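Methyltransferase-like protein 5 (PDB 1WY7) binds S-adenosyl-L-homocysteine and is probably an S-adenosylmethionine-dependent methyltransferase acting on RNA. Local coordinates at residues R112-M118 with I140-S146; G166-H171 with I197-V203; D130-L134 with R156-K160; G57-G61 with V87-L92. All coordinates share one frame; numbering follows the deposited sequence.

Contact 1. Residues R112-M118 with I140-S146; sequences RVDIVIM and ISDVVYS
Val116 of strand 115-118 and Val144 of strand 143-149 pair in parallel, neighbours in the central sheet of the methyltransferase fold. Helix 131-140 connects the two strands in a beta-alpha-beta crossover. The tight part is the run of main-chain bonds. Val116 N donates to Val143 O, and Met118 N to Tyr145 O. Between them Tyr145 N donates to Val116 O at 2.8 Å. On the face of Val116, its CG2 meets Ser141 CB and also rests on Ile140 CG1, the two side chains of Val116 and Ile140 crossing at about a right angle. Ala137 of the crossover helix packs on the same face. On the other face, Ile115 CG2 meets the edge of the Tyr145 ring at CD2. The hydroxyl of that tyrosine is held by Asp47 and Arg199.

Before the strands begin, Val113 N still donates to Ile140 O, at 3.1 Å. The loose, more exposed side is that of Arg112 and Asp142. The Arg112 chain, bent at chi2 (140°), curls back so that Ile140 O lies over one face of the guanidinium. A salt bridge joins Arg112 to Asp142, but its hydrogen bond is weak, with an N-H...O angle of 122°. Arg112 NH2 is 3.0 Å from Asp142 OD2.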
# COMPACT_ATOMS: atom_id res chain seq x y z
N ARG A 112 -3.88 -16.59 -0.95
CA ARG A 112 -3.35 -16.35 0.38
C ARG A 112 -1.87 -15.96 0.30
O ARG A 112 -1.09 -16.57 -0.42
CB ARG A 112 -3.52 -17.60 1.24
CG ARG A 112 -3.12 -17.38 2.67
CD ARG A 112 -4.08 -18.07 3.62
NE ARG A 112 -3.85 -17.63 5.00
CZ ARG A 112 -4.46 -16.59 5.57
NH1 ARG A 112 -5.34 -15.87 4.89
NH2 ARG A 112 -4.16 -16.25 6.81
N VAL A 113 -1.50 -14.92 1.05
CA VAL A 113 -0.12 -14.44 1.07
C VAL A 113 0.35 -14.34 2.52
O VAL A 113 -0.43 -14.54 3.45
CB VAL A 113 -0.03 -13.03 0.44
CG1 VAL A 113 -0.52 -13.06 -1.00
CG2 VAL A 113 -0.84 -12.05 1.26
N ASP A 114 1.63 -14.02 2.71
CA ASP A 114 2.19 -13.86 4.06
C ASP A 114 1.91 -12.47 4.61
O ASP A 114 1.55 -12.31 5.79
CB ASP A 114 3.72 -14.04 4.06
CG ASP A 114 4.15 -15.47 3.77
OD1 ASP A 114 3.52 -16.41 4.30
OD2 ASP A 114 5.14 -15.65 3.02
N ILE A 115 2.07 -11.46 3.77
CA ILE A 115 1.87 -10.07 4.18
C ILE A 115 1.14 -9.22 3.15
O ILE A 115 1.28 -9.42 1.94
CB ILE A 115 3.26 -9.36 4.49
CG1 ILE A 115 3.79 -9.75 5.87
CG2 ILE A 115 3.11 -7.85 4.48
CD1 ILE A 115 4.44 -11.07 5.92
N VAL A 116 0.36 -8.27 3.63
CA VAL A 116 -0.30 -7.33 2.74
C VAL A 116 0.24 -5.93 3.06
O VAL A 116 0.37 -5.56 4.23
CB VAL A 116 -1.84 -7.27 2.94
CG1 VAL A 116 -2.37 -6.07 2.19
CG2 VAL A 116 -2.53 -8.55 2.45
N ILE A 117 0.57 -5.17 2.03
CA ILE A 117 0.98 -3.79 2.20
C ILE A 117 0.08 -3.04 1.23
O ILE A 117 -0.20 -3.54 0.14
CB ILE A 117 2.46 -3.56 1.84
CG1 ILE A 117 2.73 -3.91 0.38
CG2 ILE A 117 3.33 -4.38 2.79
CD1 ILE A 117 4.20 -3.77 -0.04
N MSE A 118 -0.39 -1.87 1.63
CA MSE A 118 -1.26 -1.12 0.75
C MSE A 118 -1.44 0.35 1.11
O MSE A 118 -1.38 0.74 2.28
CB MSE A 118 -2.65 -1.80 0.66
CG MSE A 118 -3.41 -1.96 2.00
SE MSE A 118 -5.01 -2.82 1.80
CE MSE A 118 -5.72 -2.54 3.38
N ILE A 140 -7.02 -12.50 3.16
CA ILE A 140 -5.87 -13.23 2.62
C ILE A 140 -4.57 -13.26 3.40
O ILE A 140 -3.63 -13.97 3.02
CB ILE A 140 -5.52 -12.75 1.18
CG1 ILE A 140 -5.00 -11.30 1.21
CG2 ILE A 140 -6.73 -12.83 0.28
CD1 ILE A 140 -4.39 -10.84 -0.13
N SER A 141 -4.48 -12.51 4.50
CA SER A 141 -3.23 -12.50 5.26
C SER A 141 -3.47 -12.37 6.76
O SER A 141 -4.57 -12.05 7.19
CB SER A 141 -2.34 -11.33 4.79
OG SER A 141 -1.10 -11.30 5.50
N ASP A 142 -2.43 -12.63 7.54
CA ASP A 142 -2.51 -12.51 9.00
C ASP A 142 -1.80 -11.24 9.48
O ASP A 142 -1.95 -10.85 10.64
CB ASP A 142 -1.90 -13.74 9.68
CG ASP A 142 -2.84 -14.95 9.64
OD1 ASP A 142 -2.35 -16.08 9.84
OD2 ASP A 142 -4.07 -14.76 9.43
N VAL A 143 -1.04 -10.60 8.59
CA VAL A 143 -0.36 -9.34 8.89
C VAL A 143 -0.64 -8.33 7.78
O VAL A 143 -0.34 -8.58 6.61
CB VAL A 143 1.17 -9.52 9.03
CG1 VAL A 143 1.82 -8.16 9.32
CG2 VAL A 143 1.50 -10.50 10.16
N VAL A 144 -1.20 -7.18 8.15
CA VAL A 144 -1.55 -6.15 7.18
C VAL A 144 -0.95 -4.78 7.51
O VAL A 144 -1.00 -4.34 8.66
CB VAL A 144 -3.09 -5.96 7.10
CG1 VAL A 144 -3.44 -4.82 6.17
CG2 VAL A 144 -3.75 -7.27 6.69
N TYR A 145 -0.39 -4.12 6.49
CA TYR A 145 0.17 -2.78 6.64
C TYR A 145 -0.63 -1.90 5.69
O TYR A 145 -0.69 -2.16 4.49
CB TYR A 145 1.66 -2.73 6.23
CG TYR A 145 2.61 -3.43 7.19
CD1 TYR A 145 3.24 -2.72 8.22
CD2 TYR A 145 2.88 -4.78 7.05
CE1 TYR A 145 4.12 -3.38 9.10
CE2 TYR A 145 3.75 -5.45 7.92
CZ TYR A 145 4.37 -4.74 8.94
OH TYR A 145 5.20 -5.41 9.80
N SER A 146 -1.25 -0.85 6.23
CA SER A 146 -2.05 0.04 5.41
C SER A 146 -1.88 1.49 5.80
O SER A 146 -1.31 1.81 6.84
CB SER A 146 -3.53 -0.36 5.49
OG SER A 146 -4.29 0.35 4.54

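Contact 2. Residues G166-H171 with I197-V203; sequences GFVVTH and IYRFSKV
A classic beta bulge interrupts the pairing: Thr170 and His171 both face Arg199, and the register shifts by one residue. It lies in the antiparallel hairpin of strands 167-179 and 191-202, at one side of the methyltransferase sheet. Thr170 N donates to Arg199 O, and Arg199 N to His171 O, so both bulge residues are bonded to the same partner. Before the bulge the pairing is regular: Val168 N donates to Ser201 O, and Ser201 N to Val168 O, each at 2.9 Å.

On the face of Phe167, Val169, Phe200 and Lys202, Lys202 CB lies over the Phe167 ring, 3.9 Å from its centroid, in a CH-pi contact. Val169 and Phe200 run side by side, with Val169 CG2 3.6 Å from Phe200 CE1. Phe138 stacks with Phe167 and meets Phe200 edge-to-face.

The bulge gathers the polar groups. Arg199 is extended from CG to NE, which carries its guanidinium past His171 and beside Thr170. Its NE bonds to Tyr145 and its NH1 forms a salt bridge with Asp47. His171 ND1 is 2.7 Å from Thr170 OG1, a hydrogen bond in which either may donate. From the other strand, Arg199 NH2 reaches Thr170 OG1 at 2.8 Å, with the oxygen in the guanidinium plane.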
# COMPACT_ATOMS: atom_id res chain seq x y z
N GLY A 166 -11.46 -9.71 13.50
CA GLY A 166 -10.42 -10.47 14.17
C GLY A 166 -8.99 -9.96 14.09
O GLY A 166 -8.05 -10.75 14.22
N PHE A 167 -8.82 -8.66 13.88
CA PHE A 167 -7.48 -8.07 13.80
C PHE A 167 -7.29 -6.94 14.81
O PHE A 167 -8.22 -6.22 15.14
CB PHE A 167 -7.19 -7.53 12.39
CG PHE A 167 -6.84 -8.61 11.39
CD1 PHE A 167 -7.80 -9.51 10.93
CD2 PHE A 167 -5.53 -8.74 10.92
CE1 PHE A 167 -7.47 -10.52 10.04
CE2 PHE A 167 -5.19 -9.75 10.03
CZ PHE A 167 -6.15 -10.64 9.59
N VAL A 168 -6.06 -6.79 15.28
CA VAL A 168 -5.72 -5.73 16.21
C VAL A 168 -4.58 -4.89 15.67
O VAL A 168 -3.67 -5.41 15.02
CB VAL A 168 -5.29 -6.28 17.57
CG1 VAL A 168 -6.50 -6.54 18.42
CG2 VAL A 168 -4.48 -7.54 17.37
N VAL A 169 -4.63 -3.60 15.95
CA VAL A 169 -3.59 -2.68 15.54
C VAL A 169 -2.42 -2.84 16.51
O VAL A 169 -2.61 -2.71 17.72
CB VAL A 169 -4.10 -1.21 15.59
CG1 VAL A 169 -2.94 -0.22 15.33
CG2 VAL A 169 -5.19 -1.01 14.56
N THR A 170 -1.24 -3.15 15.99
CA THR A 170 -0.06 -3.30 16.85
C THR A 170 0.83 -2.04 16.77
O THR A 170 1.54 -1.70 17.72
CB THR A 170 0.79 -4.52 16.45
OG1 THR A 170 1.29 -4.34 15.13
CG2 THR A 170 -0.04 -5.79 16.51
N HIS A 171 0.78 -1.37 15.62
CA HIS A 171 1.56 -0.15 15.41
C HIS A 171 0.78 0.84 14.58
O HIS A 171 -0.01 0.46 13.72
CB HIS A 171 2.85 -0.44 14.64
CG HIS A 171 3.77 -1.40 15.32
ND1 HIS A 171 3.50 -2.75 15.42
CD2 HIS A 171 4.99 -1.22 15.87
CE1 HIS A 171 4.52 -3.36 16.00
NE2 HIS A 171 5.44 -2.45 16.29
N ILE A 197 0.02 5.19 9.43
CA ILE A 197 0.48 3.98 8.79
C ILE A 197 0.18 2.91 9.85
O ILE A 197 0.71 2.96 10.96
CB ILE A 197 1.99 4.04 8.50
CG1 ILE A 197 2.28 5.21 7.56
CG2 ILE A 197 2.47 2.72 7.92
CD1 ILE A 197 3.74 5.39 7.22
N TYR A 198 -0.70 1.97 9.50
CA TYR A 198 -1.09 0.92 10.44
C TYR A 198 -0.45 -0.42 10.17
O TYR A 198 -0.09 -0.74 9.05
CB TYR A 198 -2.60 0.66 10.39
CG TYR A 198 -3.52 1.75 10.88
CD1 TYR A 198 -3.88 2.81 10.05
CD2 TYR A 198 -4.07 1.69 12.16
CE1 TYR A 198 -4.79 3.79 10.49
CE2 TYR A 198 -4.98 2.66 12.61
CZ TYR A 198 -5.32 3.70 11.76
OH TYR A 198 -6.17 4.68 12.22
N ARG A 199 -0.35 -1.20 11.23
CA ARG A 199 0.11 -2.57 11.15
C ARG A 199 -0.95 -3.34 11.93
O ARG A 199 -1.13 -3.11 13.12
CB ARG A 199 1.45 -2.79 11.83
CG ARG A 199 1.84 -4.27 11.74
CD ARG A 199 3.13 -4.61 12.42
NE ARG A 199 3.46 -6.02 12.20
CZ ARG A 199 3.07 -7.01 12.99
NH1 ARG A 199 3.41 -8.26 12.69
NH2 ARG A 199 2.35 -6.76 14.09
N PHE A 200 -1.66 -4.23 11.24
CA PHE A 200 -2.71 -5.04 11.85
C PHE A 200 -2.18 -6.47 11.98
O PHE A 200 -1.46 -6.94 11.10
CB PHE A 200 -3.96 -5.07 10.95
CG PHE A 200 -4.54 -3.71 10.64
CD1 PHE A 200 -5.46 -3.12 11.49
CD2 PHE A 200 -4.22 -3.07 9.45
CE1 PHE A 200 -6.06 -1.91 11.17
CE2 PHE A 200 -4.82 -1.86 9.12
CZ PHE A 200 -5.74 -1.28 9.97
N SER A 201 -2.55 -7.16 13.05
CA SER A 201 -2.13 -8.54 13.27
C SER A 201 -3.36 -9.35 13.65
O SER A 201 -4.17 -8.90 14.47
CB SER A 201 -1.09 -8.58 14.39
OG SER A 201 -0.58 -9.89 14.56
N LYS A 202 -3.52 -10.54 13.07
CA LYS A 202 -4.69 -11.37 13.38
C LYS A 202 -4.67 -11.86 14.84
O LYS A 202 -3.73 -12.52 15.26
CB LYS A 202 -4.77 -12.58 12.44
CG LYS A 202 -6.06 -13.38 12.62
CD LYS A 202 -6.37 -14.27 11.43
CE LYS A 202 -7.84 -14.68 11.47
NZ LYS A 202 -8.26 -15.48 10.28
N VAL A 203 -5.73 -11.54 15.58
CA VAL A 203 -5.83 -11.92 16.99
C VAL A 203 -5.51 -13.40 17.19
O VAL A 203 -6.13 -14.28 16.59
CB VAL A 203 -7.24 -11.61 17.55
CG1 VAL A 203 -7.32 -12.02 19.02
CG2 VAL A 203 -7.54 -10.13 17.40

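Contact 3. Residues D130-L134 with R156-K160; sequences DRPFL and RFIEK. With SAH (S-adenosyl-L-homocysteine), chain E.
Leu134 and Ile158 meet through their outermost methyls, Leu134 CD1 to Ile158 CD1 at 3.7 Å, with the two side chains crossing at about a right angle. They join helix 131-140 to helix 152-164, whose segments are well separated: the CA atoms of Leu134 and Ile158 are 9.0 Å apart. Side chains alone bridge the gap. Phe157 has CG anti to its main-chain nitrogen (chi1 166°), which sends the ring across toward the first helix. Phe157 CE1 is 4.4 Å from Leu134 CD1, a looser contact.

Arg131 meets the ring at CE2 and CZ. Its chain bends at chi2 and chi3. As modelled, the guanidinium lies 17° from the plane of the phenyl ring, with Phe157 CE2 over one of its faces. The spacing there is too short, so the whole placement of the guanidinium is doubtful. Arg131 CG is 3.7 Å from Phe157 CZ. With a glycine in place of Arg131, the contact of CG with Phe157 CZ would go, and the outer part of the ring would probably lose a neighbour.

Phe133 points to the ligand instead, Phe133 CZ lying 3.4 Å from C4 of the S-adenosyl-L-homocysteine adenine. Helix 131-140 thus lies between the ligand pocket and helix 152-164. His148 of strand 143-149 touches Asp130, Leu134 and Ile158, while Tyr198 and Phe200 of strand 191-202 pack on Ile158.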
# COMPACT_ATOMS: atom_id res chain seq x y z
N ASP A 130 -12.39 2.26 0.66
CA ASP A 130 -11.33 1.58 1.39
C ASP A 130 -11.75 0.26 2.03
O ASP A 130 -10.90 -0.62 2.28
CB ASP A 130 -10.75 2.53 2.44
CG ASP A 130 -11.78 2.97 3.46
OD1 ASP A 130 -13.00 2.97 3.16
OD2 ASP A 130 -11.37 3.34 4.59
N ARG A 131 -13.04 0.09 2.28
CA ARG A 131 -13.51 -1.14 2.92
C ARG A 131 -13.23 -2.43 2.15
O ARG A 131 -12.85 -3.43 2.75
CB ARG A 131 -15.00 -1.01 3.25
CG ARG A 131 -15.24 -0.02 4.39
CD ARG A 131 -16.55 0.70 4.20
NE ARG A 131 -17.58 0.26 5.13
CZ ARG A 131 -17.84 0.86 6.29
NH1 ARG A 131 -17.16 1.93 6.65
NH2 ARG A 131 -18.79 0.38 7.08
N PRO A 132 -13.40 -2.42 0.82
CA PRO A 132 -13.12 -3.63 0.04
C PRO A 132 -11.65 -4.06 0.22
O PRO A 132 -11.33 -5.25 0.20
CB PRO A 132 -13.42 -3.20 -1.39
CG PRO A 132 -14.47 -2.15 -1.22
CD PRO A 132 -13.99 -1.37 -0.03
N PHE A 133 -10.77 -3.08 0.38
CA PHE A 133 -9.34 -3.36 0.57
C PHE A 133 -9.04 -3.96 1.95
O PHE A 133 -8.30 -4.94 2.05
CB PHE A 133 -8.51 -2.08 0.35
CG PHE A 133 -8.42 -1.65 -1.09
CD1 PHE A 133 -9.47 -0.97 -1.71
CD2 PHE A 133 -7.29 -1.96 -1.84
CE1 PHE A 133 -9.38 -0.60 -3.07
CE2 PHE A 133 -7.19 -1.61 -3.19
CZ PHE A 133 -8.23 -0.93 -3.80
N LEU A 134 -9.60 -3.38 3.00
CA LEU A 134 -9.39 -3.89 4.35
C LEU A 134 -9.98 -5.29 4.47
O LEU A 134 -9.33 -6.19 5.01
CB LEU A 134 -10.01 -2.96 5.39
CG LEU A 134 -9.26 -1.64 5.52
CD1 LEU A 134 -10.13 -0.61 6.22
CD2 LEU A 134 -7.96 -1.88 6.28
N ARG A 156 -11.33 5.87 14.60
CA ARG A 156 -12.36 5.13 15.33
C ARG A 156 -12.87 3.98 14.48
O ARG A 156 -12.99 2.85 14.95
CB ARG A 156 -13.53 6.06 15.68
CG ARG A 156 -14.77 5.31 16.19
CD ARG A 156 -16.00 6.21 16.39
NE ARG A 156 -15.81 7.17 17.47
CZ ARG A 156 -16.78 7.88 18.03
NH1 ARG A 156 -16.50 8.74 19.01
NH2 ARG A 156 -18.04 7.74 17.62
N PHE A 157 -13.16 4.26 13.22
CA PHE A 157 -13.66 3.23 12.32
C PHE A 157 -12.64 2.11 12.09
O PHE A 157 -12.96 0.93 12.26
CB PHE A 157 -14.08 3.82 10.97
CG PHE A 157 -14.28 2.77 9.89
CD1 PHE A 157 -13.30 2.54 8.93
CD2 PHE A 157 -15.44 2.00 9.86
CE1 PHE A 157 -13.48 1.56 7.96
CE2 PHE A 157 -15.62 1.02 8.90
CZ PHE A 157 -14.64 0.80 7.94
N ILE A 158 -11.42 2.48 11.72
CA ILE A 158 -10.38 1.50 11.47
C ILE A 158 -10.19 0.56 12.66
O ILE A 158 -10.05 -0.65 12.50
CB ILE A 158 -9.05 2.19 11.14
CG1 ILE A 158 -9.18 2.93 9.81
CG2 ILE A 158 -7.92 1.16 11.05
CD1 ILE A 158 -9.26 2.02 8.61
N GLU A 159 -10.17 1.13 13.86
CA GLU A 159 -9.98 0.34 15.07
C GLU A 159 -11.14 -0.63 15.26
O GLU A 159 -10.95 -1.80 15.60
CB GLU A 159 -9.86 1.28 16.27
CG GLU A 159 -8.83 0.85 17.29
CD GLU A 159 -7.39 1.02 16.81
OE1 GLU A 159 -6.60 0.08 17.04
OE2 GLU A 159 -7.05 2.07 16.23
N LYS A 160 -12.36 -0.14 15.03
CA LYS A 160 -13.56 -0.96 15.18
C LYS A 160 -13.71 -1.99 14.07
O LYS A 160 -14.02 -3.15 14.32
CB LYS A 160 -14.83 -0.09 15.22
CG LYS A 160 -15.19 0.43 16.61
CD LYS A 160 -16.52 1.19 16.63
CE LYS A 160 -16.41 2.52 15.89
NZ LYS A 160 -17.66 3.35 16.00
N SAH E . 1.04 4.51 -6.71
CA SAH E . 0.67 4.03 -5.36
CB SAH E . -0.79 3.56 -5.42
CG SAH E . -1.62 4.75 -5.09
SD SAH E . -3.42 4.74 -5.08
C SAH E . 1.68 2.98 -4.98
O SAH E . 2.80 2.97 -5.59
OXT SAH E . 1.29 2.19 -4.07
C5' SAH E . -3.93 3.04 -5.03
C4' SAH E . -4.43 2.36 -6.32
O4' SAH E . -5.69 1.71 -6.06
C3' SAH E . -4.77 3.28 -7.49
O3' SAH E . -3.65 3.13 -8.39
C2' SAH E . -6.03 2.68 -8.15
O2' SAH E . -6.12 2.50 -9.54
C1' SAH E . -6.27 1.41 -7.31
N9 SAH E . -7.67 1.07 -7.11
C8 SAH E . -8.77 1.87 -6.87
N7 SAH E . -9.89 1.21 -6.72
C5 SAH E . -9.52 -0.12 -6.88
C6 SAH E . -10.23 -1.35 -6.82
N6 SAH E . -11.56 -1.39 -6.58
N1 SAH E . -9.57 -2.53 -7.02
C2 SAH E . -8.24 -2.49 -7.26
N3 SAH E . -7.44 -1.39 -7.33
C4 SAH E . -8.15 -0.22 -7.12

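Contact 4. Residues G57-G61 with V87-L92; sequences GAGTG and VLIENL. With SAH (S-adenosyl-L-homocysteine), chain E.
A type II' beta turn runs from Ala58 to Gly61, closed by a 2.7 Å bond from Gly61 N to Ala58 O, and its Thr60 carbonyl meets helix 82-91. This is the glycine-rich loop after strand 52-56 of the Rossmann-like methyltransferase fold, and Gly61 is the N-cap of helix 62-69.

Asn91 makes the polar link to the loop. Asn91 ND2 donates to Thr60 O at 2.9 Å, and the bond is nearly straight at 168°. The acceptor lies in the amide plane, while the donor is tilted 23° from the carbonyl plane. Asn91 OD1 takes the backbone NH of Lys16, so both ends of the amide are used and its rotation is fixed. Leu88 CA adds a CH...O contact to the same Thr60 oxygen. A leucine in place of Asn91 would probably leave Thr60 O without its amide donor and the NH of Lys16 without its acceptor.

Apolar contacts lie beside this bond. Thr60 CG2 and Val87 CG1 run side by side at 3.8 Å, and Ala58 CB is 4.1 Å from Leu88 CD2. Thr60 chi1 of 61° turns OG1 toward the ligand, where Thr60 OG1 takes a weak bond from the S-adenosyl-L-homocysteine N at 3.3 Å. A side chain on Gly57 or Gly59 would run into the ligand.

The chemistry implies a division of labour. Thr60 offers its hydroxyl, weakly, to the ligand amino group and its carbonyl to Asn91, consistent with Asn91 acting as a second-shell residue that positions the loop.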
# COMPACT_ATOMS: atom_id res chain seq x y z
N GLY A 57 -3.89 -2.42 -4.62
CA GLY A 57 -3.97 -1.09 -5.20
C GLY A 57 -2.54 -0.68 -5.52
O GLY A 57 -2.12 0.44 -5.23
N ALA A 58 -1.80 -1.60 -6.13
CA ALA A 58 -0.38 -1.40 -6.46
C ALA A 58 -0.03 -0.15 -7.27
O ALA A 58 1.09 0.37 -7.17
CB ALA A 58 0.18 -2.65 -7.16
N GLY A 59 -0.98 0.32 -8.07
CA GLY A 59 -0.74 1.52 -8.87
C GLY A 59 0.54 1.48 -9.69
O GLY A 59 0.71 0.60 -10.56
N THR A 60 1.45 2.42 -9.43
CA THR A 60 2.72 2.48 -10.15
C THR A 60 3.77 1.53 -9.58
O THR A 60 4.84 1.39 -10.16
CB THR A 60 3.34 3.90 -10.17
OG1 THR A 60 3.62 4.34 -8.83
CG2 THR A 60 2.40 4.88 -10.83
N GLY A 61 3.46 0.90 -8.45
CA GLY A 61 4.39 -0.04 -7.86
C GLY A 61 5.41 0.46 -6.85
O GLY A 61 6.39 -0.22 -6.59
N VAL A 87 2.90 1.21 -16.20
CA VAL A 87 3.95 1.91 -15.45
C VAL A 87 4.56 0.97 -14.43
O VAL A 87 5.78 0.95 -14.24
CB VAL A 87 3.35 3.14 -14.71
CG1 VAL A 87 4.44 3.87 -13.92
CG2 VAL A 87 2.70 4.09 -15.71
N LEU A 88 3.70 0.19 -13.78
CA LEU A 88 4.12 -0.77 -12.76
C LEU A 88 5.17 -1.73 -13.32
O LEU A 88 6.24 -1.91 -12.72
CB LEU A 88 2.89 -1.56 -12.28
CG LEU A 88 2.86 -2.69 -11.24
CD1 LEU A 88 3.80 -3.81 -11.63
CD2 LEU A 88 3.21 -2.16 -9.89
N ILE A 89 4.88 -2.33 -14.47
CA ILE A 89 5.79 -3.28 -15.09
C ILE A 89 7.15 -2.66 -15.40
O ILE A 89 8.19 -3.28 -15.20
CB ILE A 89 5.21 -3.83 -16.40
CG1 ILE A 89 3.80 -4.37 -16.14
CG2 ILE A 89 6.11 -4.92 -16.95
CD1 ILE A 89 3.71 -5.36 -15.03
N GLU A 90 7.14 -1.43 -15.89
CA GLU A 90 8.39 -0.78 -16.21
C GLU A 90 9.16 -0.46 -14.93
O GLU A 90 10.38 -0.66 -14.87
CB GLU A 90 8.16 0.50 -17.01
CG GLU A 90 9.42 0.97 -17.72
CD GLU A 90 9.26 2.31 -18.40
OE1 GLU A 90 8.25 2.48 -19.11
OE2 GLU A 90 10.15 3.18 -18.23
N ASN A 91 8.46 0.02 -13.90
CA ASN A 91 9.13 0.35 -12.65
C ASN A 91 9.79 -0.87 -11.98
O ASN A 91 10.88 -0.74 -11.42
CB ASN A 91 8.14 1.00 -11.68
CG ASN A 91 7.91 2.47 -11.98
OD1 ASN A 91 8.81 3.15 -12.46
ND2 ASN A 91 6.73 2.97 -11.66
N LEU A 92 9.14 -2.03 -12.06
CA LEU A 92 9.69 -3.25 -11.45
C LEU A 92 10.55 -4.07 -12.41
O LEU A 92 10.84 -5.24 -12.16
CB LEU A 92 8.56 -4.15 -10.93
CG LEU A 92 7.55 -3.62 -9.91
CD1 LEU A 92 6.84 -4.81 -9.25
CD2 LEU A 92 8.24 -2.81 -8.86
N SAH E . 1.04 4.51 -6.71
CA SAH E . 0.67 4.03 -5.36
CB SAH E . -0.79 3.56 -5.42
CG SAH E . -1.62 4.75 -5.09
SD SAH E . -3.42 4.74 -5.08
C SAH E . 1.68 2.98 -4.98
O SAH E . 2.80 2.97 -5.59
OXT SAH E . 1.29 2.19 -4.07
C5' SAH E . -3.93 3.04 -5.03
C4' SAH E . -4.43 2.36 -6.32
O4' SAH E . -5.69 1.71 -6.06
C3' SAH E . -4.77 3.28 -7.49
O3' SAH E . -3.65 3.13 -8.39
C2' SAH E . -6.03 2.68 -8.15
O2' SAH E . -6.12 2.50 -9.54
C1' SAH E . -6.27 1.41 -7.31
N9 SAH E . -7.67 1.07 -7.11
C8 SAH E . -8.77 1.87 -6.87
N7 SAH E . -9.89 1.21 -6.72
C5 SAH E . -9.52 -0.12 -6.88
C6 SAH E . -10.23 -1.35 -6.82
N6 SAH E . -11.56 -1.39 -6.58
N1 SAH E . -9.57 -2.53 -7.02
C2 SAH E . -8.24 -2.49 -7.26
N3 SAH E . -7.44 -1.39 -7.33
C4 SAH E . -8.15 -0.22 -7.12

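Contacts 1 and 2 belong to one sheet, joined where strands 143-149 and 191-202 are neighbours, with Val144 O near Phe200 N at 2.7 Å. Contact 1 is buried and parallel; contact 2 is partly exposed and antiparallel, with polar side chains at its bulge. Contact 3 is also buried, though smaller, and is made by side chains between helices, without the backbone bonds of the sheet. It shares helix 131-140 with the crossover of contact 1. Contact 4, buried on the other side of the chain's centre from contacts 2 and 3, has one side-chain hydrogen bond, from an asparagine amide to a carbonyl. Contacts 3 and 4 both reach S-adenosyl-L-homocysteine, one by an aromatic ring, the other mainly by glycine-rich backbone.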